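Local coordinates for Non-structural polyprotein (Sindbis virus, PDB 4GUA) that probably cleaves the viral non-structural polyprotein through a cysteine peptidase, within an nsP2–nsP3 precursor that also carries macro and zinc-binding domains, at residues V15-A20 with E39-F44; I61-M66 with R137-Q142; H143-V148 with R234-Q239; H154-E159 with G271-N276. All coordinates share one frame; numbering follows the deposited sequence.

How the interactions relate
Interactions 1, 2 and 4 are buried, while interaction 3 is partly buried. Interactions 1 and 2 belong to the peptidase region and meet where Leu40 packs on Lys62 and Ile139 and where Glu39 OE2 probably bonds to Ala141 N. Interactions 3 and 4 join that region to the methyltransferase-like fold that follows, and their centres lie about 9 Å apart. Their segments alternate along the chain, and Phe238 of interaction 3 touches Asp274 of interaction 4. Aromatic edge-to-face pairs mark interactions 1 and 4, whereas CH-pi contacts on phenylalanine faces mark 2 and 3. Lys62 NZ and Asn144 O probably form a polar tie between interactions 2 and 3.

Interaction 1 (V15-A20 with E39-F44); sequences VCWAKA and ELFPQF. With SO4 (sulfate ion), chain E.
Trp17 and Phe41 form a T-shaped pair between the first turn of helix 16-27 and the junction of helices 34-40 and 42-45. The six-membered ring of Trp17 points its edge at the face of Phe41, with centroids 5.2 Å apart and planes at 76°. Trp17 CH2 lies 3.9 Å from Phe41 CG, and CZ3 stands above the Phe41 ring toward its rim. Trp17 CG sits between the backbone N and the carbonyl carbon (chi1 51°), starting the indole toward helices 34-40 and 42-45. Its far rim also meets the start of the next helix: Phe44 N lies in the indole plane, 3.7 Å from Trp17 CZ2. All this belongs to the helical part of a family C9 peptidase of clan CA, where Cys16 opens the helix and touches His93, consistent with the Cys-His pair of papain-like enzymes. Phe44 is held by smaller groups as well. Val15 CG1 sits over one of its faces, 4.0 Å from Phe44 CD2, while Ala18 CB approaches the ring edge. Trp37 stacks on Phe44, and the indole NE1 is bonded to Lys48 O. On the exposed side of helix 16-27, Lys19 NZ donates to sulfate O2 at 3.2 Å.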
# COMPACT_ATOMS: atom_id res chain seq x y z
N VAL A 15 -8.46 -29.31 1.37
CA VAL A 15 -7.90 -28.71 2.58
C VAL A 15 -6.38 -28.79 2.66
O VAL A 15 -5.80 -28.56 3.72
CB VAL A 15 -8.64 -29.15 3.86
CG1 VAL A 15 -10.11 -28.78 3.73
CG2 VAL A 15 -8.46 -30.62 4.12
N CYS A 16 -5.73 -29.20 1.58
CA CYS A 16 -4.29 -29.43 1.64
C CYS A 16 -3.60 -28.25 2.33
O CYS A 16 -2.62 -28.44 3.04
CB CYS A 16 -3.71 -29.69 0.25
SG CYS A 16 -4.00 -28.42 -1.00
N TRP A 17 -4.13 -27.03 2.15
CA TRP A 17 -3.56 -25.87 2.83
C TRP A 17 -3.59 -26.00 4.37
O TRP A 17 -2.60 -25.69 5.06
CB TRP A 17 -4.28 -24.58 2.40
CG TRP A 17 -5.78 -24.60 2.48
CD1 TRP A 17 -6.65 -25.03 1.52
CD2 TRP A 17 -6.58 -24.16 3.58
NE1 TRP A 17 -7.94 -24.88 1.95
CE2 TRP A 17 -7.93 -24.35 3.21
CE3 TRP A 17 -6.29 -23.61 4.84
CZ2 TRP A 17 -8.98 -24.02 4.06
CZ3 TRP A 17 -7.34 -23.29 5.67
CH2 TRP A 17 -8.67 -23.49 5.28
N ALA A 18 -4.70 -26.50 4.91
CA ALA A 18 -4.81 -26.75 6.34
C ALA A 18 -3.91 -27.90 6.80
O ALA A 18 -3.16 -27.77 7.78
CB ALA A 18 -6.26 -27.03 6.72
N LYS A 19 -3.97 -29.02 6.08
CA LYS A 19 -3.13 -30.16 6.42
C LYS A 19 -1.67 -29.71 6.49
O LYS A 19 -0.92 -30.11 7.38
CB LYS A 19 -3.27 -31.29 5.39
CG LYS A 19 -4.71 -31.66 5.07
CD LYS A 19 -4.81 -32.73 4.00
CE LYS A 19 -6.13 -33.48 4.07
NZ LYS A 19 -6.47 -34.12 2.77
N ALA A 20 -1.30 -28.83 5.57
CA ALA A 20 0.08 -28.39 5.44
C ALA A 20 0.46 -27.56 6.66
O ALA A 20 1.59 -27.64 7.15
CB ALA A 20 0.27 -27.60 4.17
N GLU A 39 -14.80 -23.31 12.06
CA GLU A 39 -15.28 -22.12 12.72
C GLU A 39 -14.39 -20.96 12.32
O GLU A 39 -14.86 -19.84 12.15
CB GLU A 39 -15.29 -22.31 14.24
CG GLU A 39 -15.94 -21.15 14.99
CD GLU A 39 -15.70 -21.20 16.49
OE1 GLU A 39 -15.31 -22.29 16.98
OE2 GLU A 39 -15.89 -20.16 17.16
N LEU A 40 -13.10 -21.23 12.15
CA LEU A 40 -12.13 -20.20 11.79
C LEU A 40 -12.17 -19.81 10.30
O LEU A 40 -12.10 -18.63 9.96
CB LEU A 40 -10.73 -20.66 12.17
CG LEU A 40 -10.47 -20.78 13.67
CD1 LEU A 40 -9.07 -21.32 13.93
CD2 LEU A 40 -10.65 -19.44 14.36
N PHE A 41 -12.27 -20.80 9.42
CA PHE A 41 -12.24 -20.53 7.98
C PHE A 41 -13.53 -20.95 7.29
O PHE A 41 -13.89 -22.12 7.28
CB PHE A 41 -11.06 -21.25 7.33
CG PHE A 41 -9.72 -20.88 7.91
CD1 PHE A 41 -9.05 -19.75 7.47
CD2 PHE A 41 -9.14 -21.66 8.90
CE1 PHE A 41 -7.83 -19.39 8.00
CE2 PHE A 41 -7.91 -21.31 9.43
CZ PHE A 41 -7.26 -20.18 8.98
N PRO A 42 -14.24 -19.98 6.71
CA PRO A 42 -15.36 -20.37 5.86
C PRO A 42 -14.88 -21.29 4.74
O PRO A 42 -15.63 -22.17 4.33
CB PRO A 42 -15.85 -19.04 5.30
CG PRO A 42 -15.46 -18.04 6.35
CD PRO A 42 -14.15 -18.52 6.87
N GLN A 43 -13.65 -21.09 4.29
CA GLN A 43 -13.08 -21.89 3.21
C GLN A 43 -12.97 -23.36 3.63
O GLN A 43 -13.18 -24.26 2.82
CB GLN A 43 -11.69 -21.37 2.80
CG GLN A 43 -11.69 -19.94 2.25
CD GLN A 43 -11.54 -18.91 3.34
OE1 GLN A 43 -11.69 -19.20 4.54
NE2 GLN A 43 -11.25 -17.67 2.95
N PHE A 44 -12.61 -23.60 4.89
CA PHE A 44 -12.54 -24.97 5.39
C PHE A 44 -13.94 -25.55 5.53
O PHE A 44 -14.25 -26.61 5.00
CB PHE A 44 -11.82 -25.02 6.74
CG PHE A 44 -11.56 -26.41 7.24
CD1 PHE A 44 -12.59 -27.19 7.73
CD2 PHE A 44 -10.27 -26.92 7.27
CE1 PHE A 44 -12.35 -28.47 8.20
CE2 PHE A 44 -10.02 -28.21 7.75
CZ PHE A 44 -11.06 -28.98 8.22
S SO4 E . -5.27 -33.28 -0.54
O1 SO4 E . -4.55 -33.01 -1.79
O2 SO4 E . -4.30 -33.49 0.54
O3 SO4 E . -6.13 -32.14 -0.21
O4 SO4 E . -6.09 -34.48 -0.67

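Interaction 2 (I61-M66 with R137-Q142); sequences IKFFGM and RVISAQ
Ile139 lays its side chain across the ring of Phe63, and the two cross at about a right angle. Its CD1 methyl is over the ring face, 3.7 Å from the centroid and 17° off the normal, making a CH-pi contact. Farther back along the same side chain, CB comes within 3.6 Å of Phe63 CZ, so the branch runs from the tip of the ring inward. With CG1 anti to the backbone N (chi1 178°), Ile139 sets that carbon against Phe63 CZ and CE1. The same methyl also touches Lys62, the neighbour of Phe63 on the helix, with CB 3.8 Å from Ile139 CD1. The helix concerned is the end of 52-64, in the peptidase region, and the partner is the irregular loop between strands 136-137 and 151-152. Beyond CB the lysine turns along that loop. Its CD lies 3.6 Å from Ser140 O and its CE 3.5 Å from Ala141 O, while the charged NZ passes on to bond with Asn144 O. Gln128 NE2 donates to both Lys62 O and Ser140 O, bridging the helix end and the loop. Within the loop Ser140 OG accepts from Gln142 N at 3.1 Å and 163°, an ST turn. Glu39 OE2 takes the N-H of Ala141, and Leu40 packs against both Lys62 and Ile139.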
# COMPACT_ATOMS: atom_id res chain seq x y z
N ILE A 61 -3.14 -14.53 14.34
CA ILE A 61 -3.91 -13.45 14.94
C ILE A 61 -4.93 -14.01 15.93
O ILE A 61 -5.13 -13.46 17.01
CB ILE A 61 -4.68 -12.63 13.89
CG1 ILE A 61 -3.72 -11.97 12.91
CG2 ILE A 61 -5.55 -11.57 14.58
CD1 ILE A 61 -4.44 -11.19 11.81
N LYS A 62 -5.58 -15.10 15.56
CA LYS A 62 -6.63 -15.66 16.40
C LYS A 62 -6.12 -16.20 17.73
O LYS A 62 -6.76 -16.00 18.75
CB LYS A 62 -7.39 -16.74 15.64
CG LYS A 62 -8.50 -16.19 14.76
CD LYS A 62 -9.57 -15.50 15.60
CE LYS A 62 -10.53 -14.70 14.77
NZ LYS A 62 -9.90 -13.41 14.41
N PHE A 63 -4.99 -16.90 17.73
CA PHE A 63 -4.43 -17.44 18.98
C PHE A 63 -3.64 -16.43 19.81
O PHE A 63 -3.80 -16.35 21.02
CB PHE A 63 -3.56 -18.67 18.69
CG PHE A 63 -4.35 -19.93 18.54
CD1 PHE A 63 -4.84 -20.32 17.30
CD2 PHE A 63 -4.61 -20.74 19.63
CE1 PHE A 63 -5.57 -21.48 17.16
CE2 PHE A 63 -5.34 -21.90 19.50
CZ PHE A 63 -5.82 -22.27 18.26
N PHE A 64 -2.73 -15.72 19.16
CA PHE A 64 -1.82 -14.80 19.85
C PHE A 64 -2.16 -13.30 19.75
O PHE A 64 -1.42 -12.46 20.28
CB PHE A 64 -0.39 -15.07 19.37
CG PHE A 64 -0.04 -16.53 19.35
CD1 PHE A 64 -0.10 -17.28 20.52
CD2 PHE A 64 0.32 -17.16 18.18
CE1 PHE A 64 0.21 -18.63 20.51
CE2 PHE A 64 0.63 -18.51 18.17
CZ PHE A 64 0.57 -19.24 19.34
N GLY A 65 -3.25 -12.96 19.08
CA GLY A 65 -3.65 -11.57 18.93
C GLY A 65 -2.67 -10.67 18.18
O GLY A 65 -2.69 -9.45 18.35
N MET A 66 -1.81 -11.27 17.36
CA MET A 66 -0.88 -10.52 16.52
C MET A 66 -0.69 -11.23 15.18
O MET A 66 -0.91 -12.43 15.08
CB MET A 66 0.46 -10.37 17.21
CG MET A 66 0.44 -9.39 18.37
SD MET A 66 2.01 -9.32 19.25
CE MET A 66 2.43 -11.05 19.22
N ARG A 137 -9.10 -18.83 26.63
CA ARG A 137 -10.32 -19.56 26.29
C ARG A 137 -10.00 -20.55 25.16
O ARG A 137 -8.96 -20.43 24.52
CB ARG A 137 -11.41 -18.61 25.86
CG ARG A 137 -12.80 -19.26 25.80
CD ARG A 137 -13.79 -18.33 25.12
NE ARG A 137 -13.19 -17.02 24.91
CZ ARG A 137 -12.47 -16.70 23.84
NH1 ARG A 137 -12.25 -17.61 22.90
NH2 ARG A 137 -11.95 -15.49 23.72
N VAL A 138 -10.88 -21.52 24.93
CA VAL A 138 -10.75 -22.34 23.72
C VAL A 138 -10.89 -21.44 22.50
O VAL A 138 -11.69 -20.50 22.49
CB VAL A 138 -11.82 -23.47 23.62
CG1 VAL A 138 -11.77 -24.37 24.84
CG2 VAL A 138 -13.22 -22.89 23.43
N ILE A 139 -10.11 -21.75 21.47
CA ILE A 139 -10.04 -20.93 20.27
C ILE A 139 -11.44 -20.61 19.76
O ILE A 139 -12.31 -21.48 19.67
CB ILE A 139 -9.20 -21.66 19.19
CG1 ILE A 139 -9.14 -20.84 17.89
CG2 ILE A 139 -9.78 -23.02 18.89
CD1 ILE A 139 -8.42 -19.53 18.03
N SER A 140 -11.66 -19.33 19.45
CA SER A 140 -12.96 -18.86 18.99
C SER A 140 -12.80 -17.85 17.87
O SER A 140 -11.94 -16.97 17.92
CB SER A 140 -13.73 -18.20 20.13
OG SER A 140 -14.86 -17.49 19.63
N ALA A 141 -13.64 -17.96 16.85
CA ALA A 141 -13.58 -17.05 15.72
C ALA A 141 -14.11 -15.66 16.08
O ALA A 141 -13.96 -14.71 15.31
CB ALA A 141 -14.36 -17.62 14.54
N GLN A 142 -14.72 -15.54 17.25
CA GLN A 142 -15.38 -14.29 17.64
C GLN A 142 -14.51 -13.37 18.48
O GLN A 142 -14.97 -12.31 18.91
CB GLN A 142 -16.67 -14.61 18.39
CG GLN A 142 -17.68 -15.32 17.51
CD GLN A 142 -18.89 -15.79 18.27
OE1 GLN A 142 -19.62 -14.99 18.85
NE2 GLN A 142 -19.12 -17.09 18.27

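Interaction 3 (H143-V148 with R234-Q239); sequences HNLVPV and RNHHFQ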
# COMPACT_ATOMS: atom_id res chain seq x y z
N HIS A 143 -13.25 -13.76 18.68
CA HIS A 143 -12.34 -13.00 19.51
C HIS A 143 -11.00 -12.76 18.82
O HIS A 143 -10.72 -13.38 17.80
CB HIS A 143 -12.12 -13.75 20.83
CG HIS A 143 -13.36 -13.81 21.67
ND1 HIS A 143 -13.52 -13.06 22.81
CD2 HIS A 143 -14.50 -14.53 21.52
CE1 HIS A 143 -14.70 -13.31 23.34
NE2 HIS A 143 -15.32 -14.20 22.57
N ASN A 144 -10.19 -11.87 19.37
CA ASN A 144 -8.97 -11.43 18.70
C ASN A 144 -9.26 -11.06 17.24
O ASN A 144 -8.59 -11.54 16.32
CB ASN A 144 -7.89 -12.50 18.80
CG ASN A 144 -7.21 -12.52 20.16
OD1 ASN A 144 -7.54 -11.73 21.04
ND2 ASN A 144 -6.24 -13.42 20.33
N LEU A 145 -10.27 -10.21 17.06
CA LEU A 145 -10.74 -9.80 15.74
C LEU A 145 -9.78 -8.83 15.03
O LEU A 145 -9.73 -8.80 13.80
CB LEU A 145 -12.14 -9.18 15.85
CG LEU A 145 -13.22 -10.12 16.43
CD1 LEU A 145 -14.54 -9.43 16.61
CD2 LEU A 145 -13.41 -11.34 15.56
N VAL A 146 -9.03 -8.04 15.78
CA VAL A 146 -8.03 -7.18 15.16
C VAL A 146 -6.67 -7.49 15.75
O VAL A 146 -6.52 -7.60 16.97
CB VAL A 146 -8.36 -5.68 15.40
CG1 VAL A 146 -7.41 -4.80 14.63
CG2 VAL A 146 -9.79 -5.37 15.01
N PRO A 147 -5.65 -7.60 14.90
CA PRO A 147 -4.29 -7.82 15.40
C PRO A 147 -3.77 -6.55 16.05
O PRO A 147 -3.83 -5.49 15.42
CB PRO A 147 -3.51 -8.15 14.13
CG PRO A 147 -4.21 -7.38 13.07
CD PRO A 147 -5.67 -7.40 13.44
N VAL A 148 -3.20 -6.64 17.24
CA VAL A 148 -2.87 -5.42 17.98
C VAL A 148 -1.57 -4.79 17.49
O VAL A 148 -1.31 -3.61 17.74
CB VAL A 148 -2.78 -5.69 19.50
CG1 VAL A 148 -1.51 -6.48 19.84
CG2 VAL A 148 -2.80 -4.39 20.26
N ARG A 234 -19.07 -11.71 9.10
CA ARG A 234 -19.35 -12.52 10.28
C ARG A 234 -19.27 -11.71 11.56
O ARG A 234 -20.29 -11.23 12.06
CB ARG A 234 -18.37 -13.69 10.36
CG ARG A 234 -18.48 -14.66 9.22
CD ARG A 234 -17.14 -15.29 8.88
NE ARG A 234 -16.64 -16.16 9.95
CZ ARG A 234 -15.36 -16.51 10.09
NH1 ARG A 234 -14.44 -16.08 9.24
NH2 ARG A 234 -15.01 -17.30 11.10
N ASN A 235 -18.06 -11.57 12.09
CA ASN A 235 -17.86 -10.86 13.35
C ASN A 235 -17.20 -9.48 13.29
O ASN A 235 -17.13 -8.78 14.29
CB ASN A 235 -17.08 -11.77 14.29
CG ASN A 235 -17.79 -13.08 14.51
OD1 ASN A 235 -18.93 -13.10 14.96
ND2 ASN A 235 -17.15 -14.18 14.13
N HIS A 236 -16.72 -9.08 12.12
CA HIS A 236 -15.93 -7.86 12.07
C HIS A 236 -15.45 -7.52 10.66
O HIS A 236 -15.36 -8.39 9.79
CB HIS A 236 -14.72 -8.02 12.99
CG HIS A 236 -14.17 -6.72 13.48
ND1 HIS A 236 -13.40 -5.90 12.69
CD2 HIS A 236 -14.29 -6.08 14.67
CE1 HIS A 236 -13.05 -4.82 13.37
NE2 HIS A 236 -13.58 -4.91 14.58
N HIS A 237 -15.15 -6.24 10.46
CA HIS A 237 -14.69 -5.73 9.18
C HIS A 237 -13.35 -6.34 8.82
O HIS A 237 -13.17 -6.91 7.75
CB HIS A 237 -14.59 -4.21 9.23
CG HIS A 237 -14.32 -3.57 7.90
ND1 HIS A 237 -14.20 -2.21 7.73
CD2 HIS A 237 -14.15 -4.12 6.67
CE1 HIS A 237 -13.97 -1.94 6.46
NE2 HIS A 237 -13.93 -3.08 5.79
N PHE A 238 -12.37 -6.19 9.70
CA PHE A 238 -11.10 -6.87 9.54
C PHE A 238 -11.28 -8.34 9.16
O PHE A 238 -10.60 -8.83 8.26
CB PHE A 238 -10.27 -6.78 10.83
CG PHE A 238 -8.84 -7.19 10.63
CD1 PHE A 238 -8.46 -8.53 10.76
CD2 PHE A 238 -7.88 -6.26 10.27
CE1 PHE A 238 -7.14 -8.91 10.56
CE2 PHE A 238 -6.57 -6.63 10.07
CZ PHE A 238 -6.19 -7.96 10.21
N GLN A 239 -12.20 -9.03 9.83
CA GLN A 239 -12.43 -10.44 9.54
C GLN A 239 -12.97 -10.62 8.14
O GLN A 239 -12.69 -11.61 7.48
CB GLN A 239 -13.39 -11.06 10.54
CG GLN A 239 -13.58 -12.56 10.37
CD GLN A 239 -14.21 -13.21 11.58
OE1 GLN A 239 -15.40 -13.02 11.86
NE2 GLN A 239 -13.41 -13.98 12.32
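The loop 143-148 runs past the start of helix 237-257, with CA atoms of Leu145 and Gln239 6.5 Å apart and those of Val146 and Phe238 6.4 Å apart. In the chain this helix connects parallel strands 224-227 and 263-269 of the seven-stranded sheet of order 3-2-1-4-5-7-6, the topology of a class I methyltransferase fold, so the contact joins that fold to the peptidase region. Leu145 is the principal side chain here. Both its methyls face Asn235, and the two side chains cross at about a right angle, with Leu145 CD1 3.5 Å from the backbone O of Asn235 and CD2 3.9 Å from Asn235 CB. Its CB and CD1 also rest against the His236 ring. Val146 adds CG2 at 3.7 Å from His236 CE1, so both aliphatic side chains approach the imidazole obliquely from the same side. His236 is the N-cap residue of the helix, and its ND1 accepts a weak bond from Phe238 N, which lies in the ring plane. The extended side chain of Gln239 reaches the residues before the helix, and its OE1 accepts from Asn235 N at 3.0 Å in the carbonyl plane. Its NE2 donates instead to Ala141 O. Pro147 meets the Phe238 ring tip to tip, placing CD over one face, 3.5 Å from the centroid and 21° off the normal.

Interaction 4 (H154-E159 with G271-N276); sequences HALVPE and GYADRN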
# COMPACT_ATOMS: atom_id res chain seq x y z
N HIS A 154 -6.14 1.80 6.64
CA HIS A 154 -7.33 2.63 6.55
C HIS A 154 -8.31 2.30 7.68
O HIS A 154 -8.19 1.27 8.34
CB HIS A 154 -8.02 2.45 5.19
CG HIS A 154 -8.57 1.08 4.96
ND1 HIS A 154 -9.70 0.61 5.59
CD2 HIS A 154 -8.14 0.07 4.16
CE1 HIS A 154 -9.95 -0.62 5.20
NE2 HIS A 154 -9.02 -0.98 4.33
N ALA A 155 -9.27 3.19 7.89
CA ALA A 155 -10.27 3.04 8.94
C ALA A 155 -11.19 1.84 8.68
O ALA A 155 -11.32 1.37 7.56
CB ALA A 155 -11.10 4.31 9.05
N LEU A 156 -11.84 1.37 9.74
CA LEU A 156 -12.83 0.31 9.62
C LEU A 156 -14.17 0.88 10.08
O LEU A 156 -14.22 1.93 10.71
CB LEU A 156 -12.46 -0.87 10.51
CG LEU A 156 -11.04 -1.42 10.40
CD1 LEU A 156 -10.90 -2.60 11.34
CD2 LEU A 156 -10.71 -1.81 8.98
N VAL A 157 -15.26 0.20 9.75
CA VAL A 157 -16.58 0.67 10.13
C VAL A 157 -16.84 0.14 11.52
O VAL A 157 -16.63 -1.05 11.78
CB VAL A 157 -17.67 0.17 9.18
CG1 VAL A 157 -17.30 0.47 7.74
CG2 VAL A 157 -17.89 -1.32 9.36
N PRO A 158 -17.31 1.00 12.43
CA PRO A 158 -17.57 0.53 13.79
C PRO A 158 -18.62 -0.58 13.84
O PRO A 158 -18.37 -1.65 14.41
CB PRO A 158 -18.11 1.77 14.51
CG PRO A 158 -18.54 2.71 13.41
CD PRO A 158 -17.71 2.40 12.22
N GLU A 159 -19.75 -0.35 13.17
CA GLU A 159 -20.87 -1.29 13.21
C GLU A 159 -21.36 -1.62 11.81
O GLU A 159 -21.60 -0.74 11.00
CB GLU A 159 -22.01 -0.70 14.06
N GLY A 271 -11.96 -3.32 1.40
CA GLY A 271 -10.73 -2.60 1.69
C GLY A 271 -9.63 -3.64 1.71
O GLY A 271 -9.89 -4.80 1.36
N TYR A 272 -8.42 -3.25 2.06
CA TYR A 272 -7.42 -4.24 2.46
C TYR A 272 -6.96 -3.96 3.88
O TYR A 272 -5.91 -3.35 4.09
CB TYR A 272 -6.23 -4.11 1.51
CG TYR A 272 -5.91 -2.65 1.22
CD1 TYR A 272 -6.62 -1.92 0.27
CD2 TYR A 272 -4.90 -1.99 1.92
CE1 TYR A 272 -6.33 -0.59 0.02
CE2 TYR A 272 -4.61 -0.66 1.68
CZ TYR A 272 -5.33 0.03 0.73
OH TYR A 272 -5.02 1.36 0.49
N ALA A 273 -7.63 -4.53 4.86
CA ALA A 273 -7.29 -4.22 6.24
C ALA A 273 -6.16 -5.10 6.72
O ALA A 273 -5.23 -4.65 7.39
CB ALA A 273 -8.51 -4.37 7.14
N ASP A 274 -6.25 -6.38 6.38
CA ASP A 274 -5.26 -7.36 6.80
C ASP A 274 -4.04 -7.28 5.88
O ASP A 274 -4.13 -6.81 4.75
CB ASP A 274 -5.87 -8.76 6.81
CG ASP A 274 -6.18 -9.26 5.42
OD1 ASP A 274 -7.17 -8.78 4.82
OD2 ASP A 274 -5.45 -10.15 4.94
N ARG A 275 -2.91 -7.70 6.41
CA ARG A 275 -1.64 -7.67 5.68
C ARG A 275 -1.75 -8.38 4.33
O ARG A 275 -1.23 -7.88 3.32
CB ARG A 275 -0.55 -8.28 6.57
CG ARG A 275 0.80 -8.48 5.94
CD ARG A 275 1.05 -9.97 5.68
NE ARG A 275 2.40 -10.40 6.03
CZ ARG A 275 3.49 -10.05 5.35
NH1 ARG A 275 3.39 -9.25 4.30
NH2 ARG A 275 4.68 -10.49 5.73
N ASN A 276 -2.41 -9.52 4.28
CA ASN A 276 -2.52 -10.26 3.03
C ASN A 276 -3.33 -9.51 1.97
O ASN A 276 -2.91 -9.42 0.82
CB ASN A 276 -3.06 -11.67 3.25
CG ASN A 276 -2.08 -12.55 4.01
OD1 ASN A 276 -2.41 -13.16 5.03
ND2 ASN A 276 -0.84 -12.61 3.51
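His154 packs edge-on against the face of Tyr272 in a buried contact between the loop after strand 151-152 and the turn leading from strand 263-269 into helix 275-286. The ring centroids are 5.4 Å apart and the planes stand at 87°, with His154 CD2 4.3 Å above the centre of the Tyr272 ring. The imidazole gets there with CG between the backbone N and the carbonyl carbon (chi1 65°). Its rotation is fixed at the other side by ND1, which donates to Ala155 O at 2.7 Å and 157°, nearly in the ring plane. The turn links strand 263-269 of the methyltransferase-like sheet to helix 275-286: Asp274 N-caps the helix, and Gly271, two residues past the strand, has positive phi. Because glycine presents only its CA, His154 NE2 can lie 3.5 Å from it. Beside the imidazole, Leu156 CD2 meets Ala273 CB at 3.8 Å. The phenol end of Tyr272 is directed to helix 323-333, where its OH bonds to Asn326 OD1. That same helix supplies Tyr333, whose ring meets the imidazole of His154, and Ser330, whose OG bonds to Ala155 N.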